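SidF, inhibitor of growth family, member 3 (Legionella pneumophila subsp. pneumophila, PDB 4FYE) acts as a phosphoinositide phosphatase, probably removing the 3-phosphate from polyphosphorylated phosphatidylinositol lipids. Local coordinates at residues 677-682 / 694-699; 622-627 / 720-725; 454-459 / 474-479. The protein carries 1 engineered substitution. All blocks are in the same frame, centred on the assembly; numbering follows the deposited sequence.

How the contacts relate
Following the chain from the N terminus, contact 3 comes first: it closes a short loop between helices 438-458 and 467-476. Helix 590-614 then touches both regions, meeting the leucines of contact 3 and, further along, Asn623, Lys626 and Leu627 of contact 2. Contact 2 closes a much longer loop of 92 residues, bringing the start of helix 626-637 to the segment that precedes helix 733-741. Contact 1 lies within that loop, joining helices 678-681 and 692-699. The two meet directly through a salt bridge of 2.7 Å from Lys626 NZ to Asp681 OD1. Contact 3 stands apart, its centre about 31 Å from each of the other two centres.

Contact 1. Residues 677-682 / 694-699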
ATOM      1  N   GLY A 677      10.664 -19.235   2.672  1.00 56.39           N
ATOM      2  CA  GLY A 677      10.209 -18.720   3.972  1.00 55.15           C
ATOM      3  C   GLY A 677      11.310 -18.113   4.854  1.00 54.79           C
ATOM      4  O   GLY A 677      11.031 -17.510   5.898  1.00 53.59           O
ATOM      5  N   GLU A 678      12.563 -18.242   4.449  1.00 55.06           N
ATOM      6  CA  GLU A 678      13.648 -17.714   5.264  1.00 59.92           C
ATOM      7  C   GLU A 678      13.466 -16.252   5.703  1.00 58.12           C
ATOM      8  O   GLU A 678      13.665 -15.933   6.876  1.00 54.97           O
ATOM      9  CB  GLU A 678      14.976 -17.849   4.541  1.00 68.75           C
ATOM     10  CG  GLU A 678      16.154 -18.196   5.460  1.00 72.42           C
ATOM     11  CD  GLU A 678      17.215 -19.010   4.736  1.00 86.11           C
ATOM     12  OE1 GLU A 678      17.097 -19.193   3.484  1.00 76.27           O
ATOM     13  OE2 GLU A 678      18.166 -19.467   5.430  1.00 97.06           O
ATOM     14  N   PHE A 679      13.077 -15.388   4.760  1.00 56.21           N
ATOM     15  CA  PHE A 679      12.986 -13.972   5.005  1.00 48.52           C
ATOM     16  C   PHE A 679      11.937 -13.763   6.070  1.00 50.61           C
ATOM     17  O   PHE A 679      12.036 -12.855   6.866  1.00 48.42           O
ATOM     18  CB  PHE A 679      12.635 -13.153   3.752  1.00 46.25           C
ATOM     19  CG  PHE A 679      12.713 -11.686   3.991  1.00 44.18           C
ATOM     20  CD1 PHE A 679      11.623 -10.995   4.433  1.00 43.71           C
ATOM     21  CD2 PHE A 679      13.902 -11.035   3.887  1.00 45.12           C
ATOM     22  CE1 PHE A 679      11.687  -9.653   4.707  1.00 41.78           C
ATOM     23  CE2 PHE A 679      13.989  -9.706   4.187  1.00 44.67           C
ATOM     24  CZ  PHE A 679      12.874  -9.015   4.612  1.00 46.13           C
ATOM     25  N   LEU A 680      10.918 -14.599   6.107  1.00 53.22           N
ATOM     26  CA  LEU A 680       9.917 -14.390   7.155  1.00 47.56           C
ATOM     27  C   LEU A 680      10.256 -15.060   8.489  1.00 47.90           C
ATOM     28  O   LEU A 680      10.074 -14.439   9.512  1.00 48.20           O
ATOM     29  CB  LEU A 680       8.544 -14.796   6.661  1.00 50.91           C
ATOM     30  CG  LEU A 680       7.876 -13.996   5.536  1.00 51.92           C
ATOM     31  CD1 LEU A 680       6.493 -14.633   5.326  1.00 50.54           C
ATOM     32  CD2 LEU A 680       7.763 -12.520   5.980  1.00 52.19           C
ATOM     33  N   ASP A 681      10.792 -16.277   8.459  1.00 48.67           N
ATOM     34  CA  ASP A 681      10.984 -17.104   9.639  1.00 52.52           C
ATOM     35  C   ASP A 681      12.236 -16.698  10.378  1.00 55.52           C
ATOM     36  O   ASP A 681      12.294 -16.810  11.620  1.00 59.00           O
ATOM     37  CB  ASP A 681      11.067 -18.597   9.247  1.00 59.35           C
ATOM     38  CG  ASP A 681       9.770 -19.118   8.520  1.00 67.67           C
ATOM     39  OD1 ASP A 681       8.697 -18.447   8.635  1.00 68.54           O
ATOM     40  OD2 ASP A 681       9.820 -20.204   7.852  1.00 67.15           O
ATOM     41  N   HIS A 682      13.239 -16.223   9.634  1.00 52.33           N
ATOM     42  CA  HIS A 682      14.519 -15.836  10.252  1.00 51.96           C
ATOM     43  C   HIS A 682      14.303 -14.893  11.423  1.00 53.67           C
ATOM     44  O   HIS A 682      13.579 -13.900  11.321  1.00 59.09           O
ATOM     45  CB  HIS A 682      15.573 -15.280   9.265  1.00 48.85           C
ATOM     46  CG  HIS A 682      16.927 -15.042   9.926  1.00 58.62           C
ATOM     47  ND1 HIS A 682      17.246 -13.865  10.574  1.00 59.14           N
ATOM     48  CD2 HIS A 682      18.008 -15.906  10.138  1.00 62.88           C
ATOM     49  CE1 HIS A 682      18.468 -13.965  11.117  1.00 60.72           C
ATOM     50  NE2 HIS A 682      18.941 -15.214  10.856  1.00 63.92           N
ATOM     51  N   GLU A 694      18.985 -10.583   7.478  1.00 51.36           N
ATOM     52  CA  GLU A 694      18.872  -9.441   8.418  1.00 52.49           C
ATOM     53  C   GLU A 694      19.526  -8.237   7.791  1.00 49.99           C
ATOM     54  O   GLU A 694      19.091  -7.089   7.988  1.00 47.83           O
ATOM     55  CB  GLU A 694      19.494  -9.761   9.792  1.00 46.87           C
ATOM     56  CG  GLU A 694      19.511  -8.610  10.728  1.00 46.86           C
ATOM     57  CD  GLU A 694      19.418  -9.028  12.183  1.00 49.58           C
ATOM     58  OE1 GLU A 694      19.527 -10.276  12.427  1.00 48.43           O
ATOM     59  OE2 GLU A 694      19.259  -8.108  13.059  1.00 38.86           O
ATOM     60  N   GLN A 695      20.535  -8.525   6.991  1.00 50.37           N
ATOM     61  CA  GLN A 695      21.249  -7.475   6.296  1.00 59.12           C
ATOM     62  C   GLN A 695      20.302  -6.827   5.255  1.00 56.45           C
ATOM     63  O   GLN A 695      20.278  -5.591   5.096  1.00 59.46           O
ATOM     64  CB  GLN A 695      22.549  -8.027   5.665  1.00 55.43           C
ATOM     65  CG  GLN A 695      23.444  -6.891   5.200  1.00 70.26           C
ATOM     66  CD  GLN A 695      24.443  -7.234   4.076  1.00 78.42           C
ATOM     67  OE1 GLN A 695      24.727  -6.365   3.231  1.00 77.21           O
ATOM     68  NE2 GLN A 695      24.990  -8.482   4.065  1.00 74.14           N
ATOM     69  N   LEU A 696      19.517  -7.658   4.565  1.00 50.21           N
ATOM     70  CA  LEU A 696      18.489  -7.115   3.676  1.00 47.73           C
ATOM     71  C   LEU A 696      17.490  -6.340   4.508  1.00 42.70           C
ATOM     72  O   LEU A 696      17.087  -5.226   4.156  1.00 43.31           O
ATOM     73  CB  LEU A 696      17.755  -8.236   2.935  1.00 44.90           C
ATOM     74  CG  LEU A 696      17.252  -7.985   1.498  1.00 49.02           C
ATOM     75  CD1 LEU A 696      16.104  -8.890   1.095  1.00 45.51           C
ATOM     76  CD2 LEU A 696      16.932  -6.568   1.072  1.00 43.44           C
ATOM     77  N   ASP A 697      17.050  -6.938   5.609  1.00 38.98           N
ATOM     78  CA  ASP A 697      15.987  -6.323   6.352  1.00 40.97           C
ATOM     79  C   ASP A 697      16.462  -4.895   6.752  1.00 43.08           C
ATOM     80  O   ASP A 697      15.685  -3.997   6.761  1.00 40.52           O
ATOM     81  CB  ASP A 697      15.591  -7.214   7.553  1.00 48.16           C
ATOM     82  CG  ASP A 697      14.165  -6.929   8.083  1.00 57.85           C
ATOM     83  OD1 ASP A 697      13.274  -6.475   7.304  1.00 60.64           O
ATOM     84  OD2 ASP A 697      13.918  -7.202   9.284  1.00 60.28           O
ATOM     85  N   ARG A 698      17.765  -4.707   6.995  1.00 41.83           N
ATOM     86  CA  ARG A 698      18.307  -3.442   7.408  1.00 42.76           C
ATOM     87  C   ARG A 698      18.083  -2.426   6.340  1.00 42.84           C
ATOM     88  O   ARG A 698      17.920  -1.248   6.626  1.00 46.07           O
ATOM     89  CB  ARG A 698      19.790  -3.543   7.768  1.00 45.81           C
ATOM     90  CG  ARG A 698      20.002  -4.192   9.125  1.00 41.66           C
ATOM     91  CD  ARG A 698      21.444  -4.249   9.460  1.00 42.11           C
ATOM     92  NE  ARG A 698      21.659  -4.735  10.823  1.00 44.07           N
ATOM     93  CZ  ARG A 698      22.880  -4.966  11.345  1.00 45.26           C
ATOM     94  NH1 ARG A 698      23.956  -4.784  10.587  1.00 41.19           N
ATOM     95  NH2 ARG A 698      23.030  -5.375  12.630  1.00 45.65           N
ATOM     96  N   GLU A 699      17.930  -2.860   5.116  1.00 42.49           N
ATOM     97  CA  GLU A 699      17.860  -1.869   4.038  1.00 45.54           C
ATOM     98  C   GLU A 699      16.472  -1.203   4.017  1.00 50.33           C
ATOM     99  O   GLU A 699      16.348  -0.009   3.708  1.00 54.67           O
ATOM    100  CB  GLU A 699      18.139  -2.499   2.672  1.00 49.05           C
ATOM    101  CG  GLU A 699      19.527  -3.098   2.433  1.00 45.44           C
ATOM    102  CD  GLU A 699      20.622  -2.056   2.501  1.00 50.11           C
ATOM    103  OE1 GLU A 699      21.780  -2.469   2.470  1.00 50.79           O
ATOM    104  OE2 GLU A 699      20.352  -0.828   2.614  1.00 50.84           O
TER
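Phe679 and Asp697 both carry CG trans to the backbone N, at -173° in the phenylalanine, and these torsions bring the ring and the carboxylate together between two short helices. Phe679 CZ, the far end of the ring, lies 3.7 Å from Asp697 OD1, approached obliquely, with ring and carboxylate planes 85° apart. One atom along the ring, Phe679 CE2 packs against the methyl CD1 of Leu696 at 3.8 Å, so neighbouring ring atoms serve an apolar and a polar partner. A looser pair closes the contact beyond, where His682 turns CE1 toward Glu694 OE1, which stands 4.1 Å away near the plane of the imidazole and at its edge. No hydrogen bond crosses between the segments. The buried acids are satisfied from the intervening loop and beyond: Glu694 takes the backbone N-H groups of Thr685 and His686, one on each oxygen, while Asp697 OD2 forms a salt bridge with Arg684 and accepts the N-H of Ala728. Arg684 also reaches the carbonyls of Phe679 and His682, so the guanidinium links both sides and would be expected to temper the negative charge. The arrangement is a compact helix-loop-helix, with Gly677 at the N-cap of helix 678-681 and helix 692-699 facing it. Trp666 of helix 652-668 packs on both Phe679 and Leu696, and Leu696 reaches on to Phe189 of strand 184-189.

Contact 2. Residues 622-627 / 720-725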
ATOM      1  N   LYS A 622       5.611 -14.249  17.225  1.00 49.26           N
ATOM      2  CA  LYS A 622       6.648 -14.734  16.334  1.00 51.00           C
ATOM      3  C   LYS A 622       6.170 -14.907  14.884  1.00 50.75           C
ATOM      4  O   LYS A 622       6.992 -15.121  13.995  1.00 51.39           O
ATOM      5  CB  LYS A 622       7.236 -16.049  16.884  1.00 48.99           C
ATOM      6  CG  LYS A 622       6.446 -17.320  16.562  1.00 54.10           C
ATOM      7  CD  LYS A 622       6.866 -18.462  17.497  1.00 62.13           C
ATOM      8  CE  LYS A 622       6.110 -19.777  17.286  1.00 70.12           C
ATOM      9  NZ  LYS A 622       6.186 -20.599  18.531  1.00 77.93           N
ATOM     10  N   ASN A 623       4.857 -14.843  14.670  1.00 46.61           N
ATOM     11  CA  ASN A 623       4.281 -14.961  13.312  1.00 45.86           C
ATOM     12  C   ASN A 623       3.603 -13.730  12.862  1.00 43.87           C
ATOM     13  O   ASN A 623       2.921 -13.759  11.870  1.00 45.95           O
ATOM     14  CB  ASN A 623       3.238 -16.093  13.219  1.00 44.11           C
ATOM     15  CG  ASN A 623       3.839 -17.424  13.514  1.00 49.58           C
ATOM     16  OD1 ASN A 623       3.227 -18.270  14.173  1.00 53.97           O
ATOM     17  ND2 ASN A 623       5.078 -17.611  13.075  1.00 50.18           N
ATOM     18  N   ASN A 624       3.754 -12.656  13.613  1.00 44.51           N
ATOM     19  CA  ASN A 624       3.045 -11.426  13.308  1.00 44.48           C
ATOM     20  C   ASN A 624       2.882 -10.930  11.852  1.00 50.07           C
ATOM     21  O   ASN A 624       1.770 -10.610  11.394  1.00 63.84           O
ATOM     22  CB  ASN A 624       3.482 -10.302  14.238  1.00 40.91           C
ATOM     23  CG  ASN A 624       2.432  -9.233  14.401  1.00 44.30           C
ATOM     24  OD1 ASN A 624       2.738  -8.089  14.848  1.00 54.24           O
ATOM     25  ND2 ASN A 624       1.203  -9.563  14.093  1.00 41.57           N
ATOM     26  N   PHE A 625       3.817 -10.750  11.004  1.00 42.48           N
ATOM     27  CA  PHE A 625       2.971 -10.246   9.791  1.00 37.65           C
ATOM     28  C   PHE A 625       2.775 -11.330   8.729  1.00 41.45           C
ATOM     29  O   PHE A 625       2.483 -11.041   7.540  1.00 44.65           O
ATOM     30  CB  PHE A 625       3.661  -9.025   9.140  1.00 37.40           C
ATOM     31  CG  PHE A 625       3.572  -7.728   9.945  1.00 34.53           C
ATOM     32  CD1 PHE A 625       2.937  -6.609   9.389  1.00 30.99           C
ATOM     33  CD2 PHE A 625       4.061  -7.642  11.253  1.00 33.05           C
ATOM     34  CE1 PHE A 625       2.869  -5.403  10.058  1.00 31.60           C
ATOM     35  CE2 PHE A 625       3.988  -6.431  11.951  1.00 34.53           C
ATOM     36  CZ  PHE A 625       3.397  -5.302  11.363  1.00 31.88           C
ATOM     37  N   LYS A 626       3.031 -12.589   9.102  1.00 42.46           N
ATOM     38  CA  LYS A 626       3.314 -13.650   8.112  1.00 44.90           C
ATOM     39  C   LYS A 626       2.093 -14.014   7.229  1.00 46.73           C
ATOM     40  O   LYS A 626       2.252 -14.297   6.023  1.00 46.79           O
ATOM     41  CB  LYS A 626       3.805 -14.922   8.784  1.00 49.40           C
ATOM     42  CG  LYS A 626       5.023 -14.750   9.642  1.00 53.65           C
ATOM     43  CD  LYS A 626       5.738 -16.083   9.712  1.00 59.44           C
ATOM     44  CE  LYS A 626       6.917 -15.997  10.677  1.00 60.03           C
ATOM     45  NZ  LYS A 626       7.388 -17.409  10.787  1.00 63.99           N
ATOM     46  N   LEU A 627       0.890 -13.970   7.805  1.00 43.88           N
ATOM     47  CA  LEU A 627      -0.255 -14.537   7.117  1.00 45.59           C
ATOM     48  C   LEU A 627      -0.665 -13.502   6.094  1.00 45.16           C
ATOM     49  O   LEU A 627      -0.860 -13.846   4.924  1.00 46.21           O
ATOM     50  CB  LEU A 627      -1.398 -14.934   8.062  1.00 45.95           C
ATOM     51  CG  LEU A 627      -2.759 -15.311   7.422  1.00 49.48           C
ATOM     52  CD1 LEU A 627      -2.629 -16.460   6.420  1.00 42.89           C
ATOM     53  CD2 LEU A 627      -3.770 -15.654   8.530  1.00 47.44           C
ATOM     54  N   GLU A 720       4.350   0.000  16.826  1.00 48.37           N
ATOM     55  CA  GLU A 720       4.983  -0.592  18.007  1.00 44.67           C
ATOM     56  C   GLU A 720       5.324  -2.021  17.764  1.00 42.30           C
ATOM     57  O   GLU A 720       4.432  -2.875  17.682  1.00 44.08           O
ATOM     58  CB  GLU A 720       4.089  -0.498  19.191  1.00 51.69           C
ATOM     59  CG  GLU A 720       3.978   0.923  19.679  1.00 75.44           C
ATOM     60  CD  GLU A 720       2.880   1.080  20.713  1.00 92.87           C
ATOM     61  OE1 GLU A 720       1.996   1.942  20.481  1.00103.50           O
ATOM     62  OE2 GLU A 720       2.894   0.326  21.728  1.00 92.28           O
ATOM     63  N   ILE A 721       6.621  -2.303  17.659  1.00 40.16           N
ATOM     64  CA  ILE A 721       7.035  -3.657  17.395  1.00 41.93           C
ATOM     65  C   ILE A 721       6.501  -4.569  18.520  1.00 46.14           C
ATOM     66  O   ILE A 721       6.556  -4.179  19.677  1.00 43.03           O
ATOM     67  CB  ILE A 721       8.555  -3.755  17.187  1.00 38.71           C
ATOM     68  CG1 ILE A 721       8.936  -3.004  15.889  1.00 39.01           C
ATOM     69  CG2 ILE A 721       8.967  -5.203  17.083  1.00 34.50           C
ATOM     70  CD1 ILE A 721      10.420  -2.593  15.796  1.00 32.47           C
ATOM     71  N   GLN A 722       5.956  -5.741  18.157  1.00 42.49           N
ATOM     72  CA  GLN A 722       5.334  -6.655  19.104  1.00 44.78           C
ATOM     73  C   GLN A 722       6.272  -7.729  19.517  1.00 52.08           C
ATOM     74  O   GLN A 722       6.232  -8.140  20.649  1.00 52.96           O
ATOM     75  CB  GLN A 722       4.099  -7.343  18.512  1.00 40.94           C
ATOM     76  CG  GLN A 722       2.911  -6.383  18.371  1.00 42.39           C
ATOM     77  CD  GLN A 722       2.572  -5.659  19.648  1.00 44.79           C
ATOM     78  OE1 GLN A 722       2.838  -4.475  19.773  1.00 45.24           O
ATOM     79  NE2 GLN A 722       1.994  -6.365  20.605  1.00 46.88           N
ATOM     80  N   ASP A 723       7.046  -8.245  18.561  1.00 50.77           N
ATOM     81  CA  ASP A 723       8.128  -9.171  18.827  1.00 48.72           C
ATOM     82  C   ASP A 723       9.455  -8.753  18.087  1.00 49.56           C
ATOM     83  O   ASP A 723       9.503  -8.678  16.831  1.00 44.30           O
ATOM     84  CB  ASP A 723       7.681 -10.573  18.437  1.00 51.90           C
ATOM     85  CG  ASP A 723       8.788 -11.580  18.577  1.00 53.89           C
ATOM     86  OD1 ASP A 723       9.957 -11.140  18.779  1.00 61.51           O
ATOM     87  OD2 ASP A 723       8.524 -12.795  18.445  1.00 58.35           O
ATOM     88  N   LYS A 724      10.518  -8.477  18.860  1.00 46.31           N
ATOM     89  CA  LYS A 724      11.628  -7.642  18.349  1.00 43.94           C
ATOM     90  C   LYS A 724      12.404  -8.462  17.278  1.00 45.37           C
ATOM     91  O   LYS A 724      13.051  -7.935  16.394  1.00 42.47           O
ATOM     92  CB  LYS A 724      12.558  -7.150  19.458  1.00 44.67           C
ATOM     93  CG  LYS A 724      13.251  -8.304  20.138  1.00 55.03           C
ATOM     94  CD  LYS A 724      14.324  -7.856  21.116  1.00 57.58           C
ATOM     95  CE  LYS A 724      15.167  -9.092  21.484  1.00 61.07           C
ATOM     96  NZ  LYS A 724      16.243  -8.937  22.501  1.00 57.72           N
ATOM     97  N   ALA A 725      12.264  -9.774  17.327  1.00 46.08           N
ATOM     98  CA  ALA A 725      12.958 -10.614  16.393  1.00 41.17           C
ATOM     99  C   ALA A 725      12.372 -10.573  14.971  1.00 41.12           C
ATOM    100  O   ALA A 725      13.022 -11.063  14.025  1.00 43.72           O
ATOM    101  CB  ALA A 725      12.972 -12.008  16.961  1.00 39.47           C
TER
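Lys622 and Asp723 form the nearest backbone pair, their CA atoms 6.3 Å apart where a 3-10 turn meets a loop. That loop contains an Asx turn, in which the side chain of Asp723 folds back on its own main chain, and it illustrates how one carboxylate can serve two directions. Asp723 OD2 looks across the contact and rests 3.4 Å from Lys622 CA and 3.8 Å from its CB; Lys622 N is close too, but its angle is too poor for a hydrogen bond. The lysine chain extends away from the aspartate, so its ammonium group makes no pair here. Beside this, the side-chain amide of Asn624 lies against the aliphatic CB and CG of Gln722, the two amide planes turned 74° apart. Around the joint, Phe625, at the N-cap of helix 626-637, meets Phe719 edge-to-face and packs on helix 652-668, while Ala725 is tied to Arg684 by backbone hydrogen bonding. With CG of Asp723 trans to its backbone N (chi1 175°), the carboxylate lies between Lys622 and the turn: Asp723 OD1 accepts Ala725 N at 3.0 Å, the donor standing 38° out of the carboxylate plane.

Contact 3. Residues 454-459 / 474-479; sequences RNLDKV and TLLKGP
Lys477 and Asp457 meet at the exposed border of this contact in a salt bridge whose two bonds are unequal. Asp457 OD2 accepts Lys477 NZ at 2.9 Å through its syn lone pair, the one on the side of the other oxygen. The second bond, from Lys477 NZ to Asp457 OD1 at 3.4 Å, is weak, and Lys477 CE lies almost as near that oxygen, at 3.5 Å. The lysine reaches across because its chain bends at chi2 (-78°) before straightening, and it meets the aspartate at about a right angle. Alongside this polar pair, the apolar side of the contact is buried: Leu456 CD2 touches Leu476 CD1 at 3.9 Å. The motif is a helix-loop-helix, the end of helix 438-458 set against the end of helix 467-476, with leucines turned inward and the charged pair outward. Both leucines rest on helix 590-614, Leu456 on Phe599 and Cys603, Leu476 on Cys603 and Thr607, while Leu476 also reaches Ile568 of helix 522-583. These long helices also satisfy polar atoms: His598 gives an N-H to Asn455 OD1, and the Tyr560 hydroxyl donates to the carbonyl of Leu475. Val459 N makes weak bonds, each 3.4 Å, to Asn455 O and Leu456 O. Gly478, with positive phi, is the first residue to leave helical backbone angles.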
ATOM      1  N   ARG A 454      -8.319 -23.295  -9.459  1.00 84.36           N
ATOM      2  CA  ARG A 454      -8.619 -23.027 -10.849  1.00 85.65           C
ATOM      3  C   ARG A 454      -7.350 -22.810 -11.608  1.00 87.39           C
ATOM      4  O   ARG A 454      -7.150 -23.383 -12.677  1.00 95.86           O
ATOM      5  CB  ARG A 454      -9.463 -21.781 -10.998  1.00 88.18           C
ATOM      6  CG  ARG A 454     -10.863 -21.913 -10.450  1.00 99.43           C
ATOM      7  CD  ARG A 454     -11.692 -20.776 -11.008  1.00101.19           C
ATOM      8  NE  ARG A 454     -12.479 -20.136  -9.960  1.00111.08           N
ATOM      9  CZ  ARG A 454     -12.325 -18.872  -9.568  1.00109.36           C
ATOM     10  NH1 ARG A 454     -11.409 -18.084 -10.138  1.00103.65           N
ATOM     11  NH2 ARG A 454     -13.104 -18.387  -8.610  1.00102.72           N
ATOM     12  N   ASN A 455      -6.480 -21.997 -11.039  1.00 83.83           N
ATOM     13  CA  ASN A 455      -5.257 -21.598 -11.708  1.00 85.44           C
ATOM     14  C   ASN A 455      -4.267 -22.743 -11.752  1.00 86.16           C
ATOM     15  O   ASN A 455      -3.384 -22.782 -12.607  1.00 85.42           O
ATOM     16  CB  ASN A 455      -4.648 -20.379 -11.016  1.00 86.63           C
ATOM     17  CG  ASN A 455      -3.586 -19.690 -11.859  1.00 90.32           C
ATOM     18  OD1 ASN A 455      -2.428 -20.112 -11.908  1.00 92.25           O
ATOM     19  ND2 ASN A 455      -3.970 -18.594 -12.497  1.00 97.84           N
ATOM     20  N   LEU A 456      -4.413 -23.689 -10.828  1.00 95.20           N
ATOM     21  CA  LEU A 456      -3.622 -24.933 -10.888  1.00 93.53           C
ATOM     22  C   LEU A 456      -4.125 -25.848 -11.976  1.00 91.50           C
ATOM     23  O   LEU A 456      -3.320 -26.361 -12.750  1.00 88.71           O
ATOM     24  CB  LEU A 456      -3.565 -25.667  -9.546  1.00 93.53           C
ATOM     25  CG  LEU A 456      -2.236 -25.617  -8.756  1.00 95.80           C
ATOM     26  CD1 LEU A 456      -1.476 -24.292  -8.848  1.00 85.91           C
ATOM     27  CD2 LEU A 456      -2.468 -26.010  -7.296  1.00 91.31           C
ATOM     28  N   ASP A 457      -5.449 -26.023 -12.036  1.00 94.08           N
ATOM     29  CA  ASP A 457      -6.114 -26.802 -13.083  1.00101.32           C
ATOM     30  C   ASP A 457      -5.615 -26.402 -14.472  1.00101.80           C
ATOM     31  O   ASP A 457      -5.576 -27.224 -15.373  1.00106.02           O
ATOM     32  CB  ASP A 457      -7.650 -26.637 -13.006  1.00106.96           C
ATOM     33  CG  ASP A 457      -8.261 -27.208 -11.699  1.00111.33           C
ATOM     34  OD1 ASP A 457      -7.501 -27.755 -10.872  1.00120.12           O
ATOM     35  OD2 ASP A 457      -9.497 -27.116 -11.484  1.00102.84           O
ATOM     36  N   LYS A 458      -5.171 -25.152 -14.587  1.00 99.00           N
ATOM     37  CA  LYS A 458      -4.971 -24.444 -15.841  1.00101.50           C
ATOM     38  C   LYS A 458      -3.513 -24.389 -16.324  1.00104.10           C
ATOM     39  O   LYS A 458      -3.272 -24.257 -17.509  1.00115.55           O
ATOM     40  CB  LYS A 458      -5.549 -23.022 -15.677  1.00103.06           C
ATOM     41  CG  LYS A 458      -5.940 -22.293 -16.952  1.00102.46           C
ATOM     42  CD  LYS A 458      -4.920 -21.228 -17.313  1.00 96.87           C
ATOM     43  CE  LYS A 458      -5.302 -19.887 -16.709  1.00 95.12           C
ATOM     44  NZ  LYS A 458      -4.077 -19.060 -16.558  1.00 89.58           N
ATOM     45  N   VAL A 459      -2.540 -24.442 -15.422  1.00107.70           N
ATOM     46  CA  VAL A 459      -1.144 -24.623 -15.850  1.00109.28           C
ATOM     47  C   VAL A 459      -0.533 -25.920 -15.309  1.00110.68           C
ATOM     48  O   VAL A 459       0.664 -25.994 -15.058  1.00107.46           O
ATOM     49  CB  VAL A 459      -0.194 -23.393 -15.621  1.00112.07           C
ATOM     50  CG1 VAL A 459      -0.377 -22.347 -16.715  1.00118.86           C
ATOM     51  CG2 VAL A 459      -0.304 -22.784 -14.220  1.00 99.72           C
ATOM     52  N   THR A 474      -3.242 -32.715  -7.015  1.00 97.40           N
ATOM     53  CA  THR A 474      -4.246 -33.676  -6.477  1.00 96.52           C
ATOM     54  C   THR A 474      -4.550 -33.370  -5.023  1.00 94.92           C
ATOM     55  O   THR A 474      -5.716 -33.208  -4.652  1.00 93.64           O
ATOM     56  CB  THR A 474      -3.772 -35.145  -6.588  1.00100.42           C
ATOM     57  OG1 THR A 474      -3.871 -35.570  -7.946  1.00108.04           O
ATOM     58  CG2 THR A 474      -4.610 -36.107  -5.690  1.00 99.98           C
ATOM     59  N   LEU A 475      -3.489 -33.262  -4.221  1.00 92.40           N
ATOM     60  CA  LEU A 475      -3.613 -32.985  -2.794  1.00 95.26           C
ATOM     61  C   LEU A 475      -4.157 -31.599  -2.465  1.00 92.30           C
ATOM     62  O   LEU A 475      -4.888 -31.439  -1.471  1.00 92.02           O
ATOM     63  CB  LEU A 475      -2.276 -33.215  -2.094  1.00100.52           C
ATOM     64  CG  LEU A 475      -1.699 -34.645  -2.192  1.00109.88           C
ATOM     65  CD1 LEU A 475      -0.471 -34.771  -1.297  1.00110.23           C
ATOM     66  CD2 LEU A 475      -2.711 -35.732  -1.831  1.00114.77           C
ATOM     67  N   LEU A 476      -3.819 -30.608  -3.293  1.00 86.11           N
ATOM     68  CA  LEU A 476      -4.211 -29.236  -2.988  1.00 85.33           C
ATOM     69  C   LEU A 476      -5.640 -28.974  -3.321  1.00 85.96           C
ATOM     70  O   LEU A 476      -6.208 -27.989  -2.849  1.00 78.67           O
ATOM     71  CB  LEU A 476      -3.343 -28.214  -3.710  1.00 81.85           C
ATOM     72  CG  LEU A 476      -1.966 -27.948  -3.114  1.00 82.28           C
ATOM     73  CD1 LEU A 476      -1.582 -26.529  -3.487  1.00 76.86           C
ATOM     74  CD2 LEU A 476      -1.920 -28.168  -1.599  1.00 82.03           C
ATOM     75  N   LYS A 477      -6.202 -29.858  -4.143  1.00 92.95           N
ATOM     76  CA  LYS A 477      -7.600 -29.792  -4.544  1.00 95.80           C
ATOM     77  C   LYS A 477      -8.483 -29.683  -3.324  1.00 95.73           C
ATOM     78  O   LYS A 477      -9.591 -29.181  -3.412  1.00 96.88           O
ATOM     79  CB  LYS A 477      -7.982 -31.020  -5.359  1.00103.71           C
ATOM     80  CG  LYS A 477      -7.976 -30.805  -6.866  1.00110.57           C
ATOM     81  CD  LYS A 477      -9.233 -30.064  -7.315  1.00116.12           C
ATOM     82  CE  LYS A 477      -9.334 -29.983  -8.834  1.00121.36           C
ATOM     83  NZ  LYS A 477     -10.291 -28.940  -9.320  1.00124.46           N
ATOM     84  N   GLY A 478      -7.969 -30.125  -2.182  1.00 93.20           N
ATOM     85  CA  GLY A 478      -8.732 -30.128  -0.937  1.00100.06           C
ATOM     86  C   GLY A 478      -9.915 -31.105  -0.934  1.00108.10           C
ATOM     87  O   GLY A 478     -10.034 -31.972  -1.811  1.00106.96           O
ATOM     88  N   PRO A 479     -10.815 -30.965   0.049  1.00106.70           N
ATOM     89  CA  PRO A 479     -11.992 -31.823   0.039  1.00107.84           C
ATOM     90  C   PRO A 479     -13.050 -31.365  -0.970  1.00106.02           C
ATOM     91  O   PRO A 479     -13.163 -30.188  -1.254  1.00104.08           O
ATOM     92  CB  PRO A 479     -12.510 -31.734   1.482  1.00109.92           C
ATOM     93  CG  PRO A 479     -11.896 -30.504   2.065  1.00107.54           C
ATOM     94  CD  PRO A 479     -10.844 -29.966   1.133  1.00101.91           C
TER